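Local coordinates for periplasmic solute binding protein (Candidatus liberibacter, PDB 4UDN) that binds zinc and manganese ions and, as a periplasmic solute-binding protein of the ZnuA type, probably delivers them for uptake, at residues Ile57-Leu62 / Thr79-Val84. Sequence-based numbering, arbitrary orientation.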
loop_
_atom_site.group_PDB
_atom_site.type_symbol
_atom_site.label_atom_id
_atom_site.label_comp_id
_atom_site.label_asym_id
_atom_site.label_seq_id
_atom_site.Cartn_x
_atom_site.Cartn_y
_atom_site.Cartn_z
ATOM N N ILE A 57 -9.221 -15.058 6.433
ATOM C CA ILE A 57 -9.377 -13.664 6.049
ATOM C C ILE A 57 -8.076 -12.904 6.308
ATOM O O ILE A 57 -7.534 -12.964 7.403
ATOM C CB ILE A 57 -10.534 -12.989 6.808
ATOM C CG1 ILE A 57 -11.850 -13.715 6.525
ATOM C CG2 ILE A 57 -10.678 -11.548 6.387
ATOM C CD1 ILE A 57 -13.045 -13.181 7.300
ATOM N N LEU A 58 -7.611 -12.180 5.294
ATOM C CA LEU A 58 -6.341 -11.470 5.340
ATOM C C LEU A 58 -6.566 -9.954 5.349
ATOM O O LEU A 58 -7.092 -9.400 4.406
ATOM C CB LEU A 58 -5.508 -11.861 4.118
ATOM C CG LEU A 58 -5.201 -13.352 3.979
ATOM C CD1 LEU A 58 -4.381 -13.666 2.736
ATOM C CD2 LEU A 58 -4.475 -13.834 5.213
ATOM N N CYS A 59 -6.180 -9.295 6.428
ATOM C CA CYS A 59 -6.292 -7.837 6.531
ATOM C C CYS A 59 -4.913 -7.217 6.592
ATOM O O CYS A 59 -3.931 -7.888 6.872
ATOM C CB CYS A 59 -7.029 -7.460 7.809
ATOM S SG CYS A 59 -8.722 -8.060 7.841
ATOM N N ASN A 60 -4.863 -5.927 6.325
ATOM C CA ASN A 60 -3.663 -5.146 6.450
ATOM C C ASN A 60 -3.344 -4.859 7.914
ATOM O O ASN A 60 -2.184 -4.817 8.294
ATOM C CB ASN A 60 -3.885 -3.802 5.749
ATOM C CG ASN A 60 -2.598 -3.029 5.517
ATOM O OD1 ASN A 60 -1.786 -3.404 4.678
ATOM N ND2 ASN A 60 -2.452 -1.912 6.185
ATOM N N GLY A 61 -4.376 -4.637 8.728
ATOM C CA GLY A 61 -4.180 -3.997 10.029
ATOM C C GLY A 61 -3.817 -2.537 9.839
ATOM O O GLY A 61 -4.181 -1.927 8.824
ATOM N N LEU A 62 -3.084 -1.965 10.797
ATOM C CA LEU A 62 -2.800 -0.526 10.785
ATOM C C LEU A 62 -4.079 0.297 10.525
ATOM O O LEU A 62 -4.050 1.359 9.882
ATOM C CB LEU A 62 -1.675 -0.202 9.770
ATOM C CG LEU A 62 -0.395 -1.066 9.929
ATOM C CD1 LEU A 62 0.719 -0.684 8.940
ATOM C CD2 LEU A 62 0.103 -0.980 11.368
ATOM N N THR A 79 -12.509 -20.058 10.977
ATOM C CA THR A 79 -11.905 -19.034 10.130
ATOM C C THR A 79 -11.261 -17.932 10.941
ATOM O O THR A 79 -11.953 -17.213 11.668
ATOM C CB THR A 79 -12.928 -18.370 9.216
ATOM O OG1 THR A 79 -13.337 -19.289 8.188
ATOM C CG2 THR A 79 -12.313 -17.100 8.570
ATOM N N LYS A 80 -9.951 -17.758 10.754
ATOM C CA LYS A 80 -9.189 -16.705 11.432
ATOM C C LYS A 80 -8.997 -15.455 10.591
ATOM O O LYS A 80 -9.021 -15.492 9.356
ATOM C CB LYS A 80 -7.819 -17.243 11.862
ATOM C CG LYS A 80 -7.889 -18.531 12.679
ATOM C CD LYS A 80 -6.531 -19.213 12.750
ATOM C CE LYS A 80 -6.562 -20.426 13.675
ATOM N NZ LYS A 80 -5.231 -21.092 13.774
ATOM N N ILE A 81 -8.781 -14.341 11.279
ATOM C CA ILE A 81 -8.402 -13.101 10.634
ATOM C C ILE A 81 -6.923 -12.857 10.881
ATOM O O ILE A 81 -6.511 -12.720 12.033
ATOM C CB ILE A 81 -9.204 -11.936 11.190
ATOM C CG1 ILE A 81 -10.696 -12.236 11.058
ATOM C CG2 ILE A 81 -8.792 -10.673 10.496
ATOM C CD1 ILE A 81 -11.602 -11.096 11.453
ATOM N N ILE A 82 -6.136 -12.784 9.805
ATOM C CA ILE A 82 -4.689 -12.565 9.904
ATOM C C ILE A 82 -4.361 -11.144 9.505
ATOM O O ILE A 82 -4.855 -10.666 8.504
ATOM C CB ILE A 82 -3.907 -13.515 8.978
ATOM C CG1 ILE A 82 -4.180 -14.983 9.338
ATOM C CG2 ILE A 82 -2.413 -13.217 9.007
ATOM C CD1 ILE A 82 -3.944 -15.367 10.770
ATOM N N THR A 83 -3.532 -10.463 10.292
ATOM C CA THR A 83 -3.039 -9.164 9.891
ATOM C C THR A 83 -1.652 -9.381 9.276
ATOM O O THR A 83 -0.699 -9.836 9.927
ATOM C CB THR A 83 -3.024 -8.111 11.020
ATOM O OG1 THR A 83 -1.788 -8.166 11.717
ATOM C CG2 THR A 83 -4.143 -8.304 11.973
ATOM N N VAL A 84 -1.561 -9.079 7.990
ATOM C CA VAL A 84 -0.386 -9.406 7.223
ATOM C C VAL A 84 0.757 -8.403 7.376
ATOM O O VAL A 84 1.825 -8.603 6.817
ATOM C CB VAL A 84 -0.732 -9.574 5.744
ATOM C CG1 VAL A 84 -1.833 -10.630 5.571
ATOM C CG2 VAL A 84 -1.107 -8.247 5.125
#
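Ile57, Leu58 and Cys59 pair in parallel with Ile81, Ile82 and Thr83, the strands diverging by 27°. Four nearly straight bonds, Ile57 N to Lys80 O (3.0 Å), Ile82 N to Ile57 O (2.8 Å), Cys59 N to Ile82 O (2.8 Å) and Val84 N to Cys59 O (2.9 Å), form the ladder, the last carrying it past strand 80-83. At the start of the pairing the side chains of Ile57 and Thr79 cross at about a right angle, Ile57 CG1 against Thr79 CG2. On one face Cys59 SG rests on Ile81 CG2 (3.7 Å); on the other Leu58 and Ile82 run side by side, Leu58 CD2 3.8 Å from Ile82 CB. Leu58 CB meets Val84 CG1 at 4.1 Å; chi1 -56° places Val84 CG2 between its backbone N and carbonyl carbon, 3.3 Å from Cys59 O. The pair joins inner strand 56-59 to edge strand 80-83 of a four-stranded parallel sheet, Leu58 bonding through its backbone to Leu8 and Ser10 on the far side. Asn60 OD1 pairs with Tyr117 OH, and ND2 with Pro105 O and Gly61 O, near the metal ligand His106. Helix 12-22 packs against Leu58 and Val84, helix 111-128 against Ile82 and Val84.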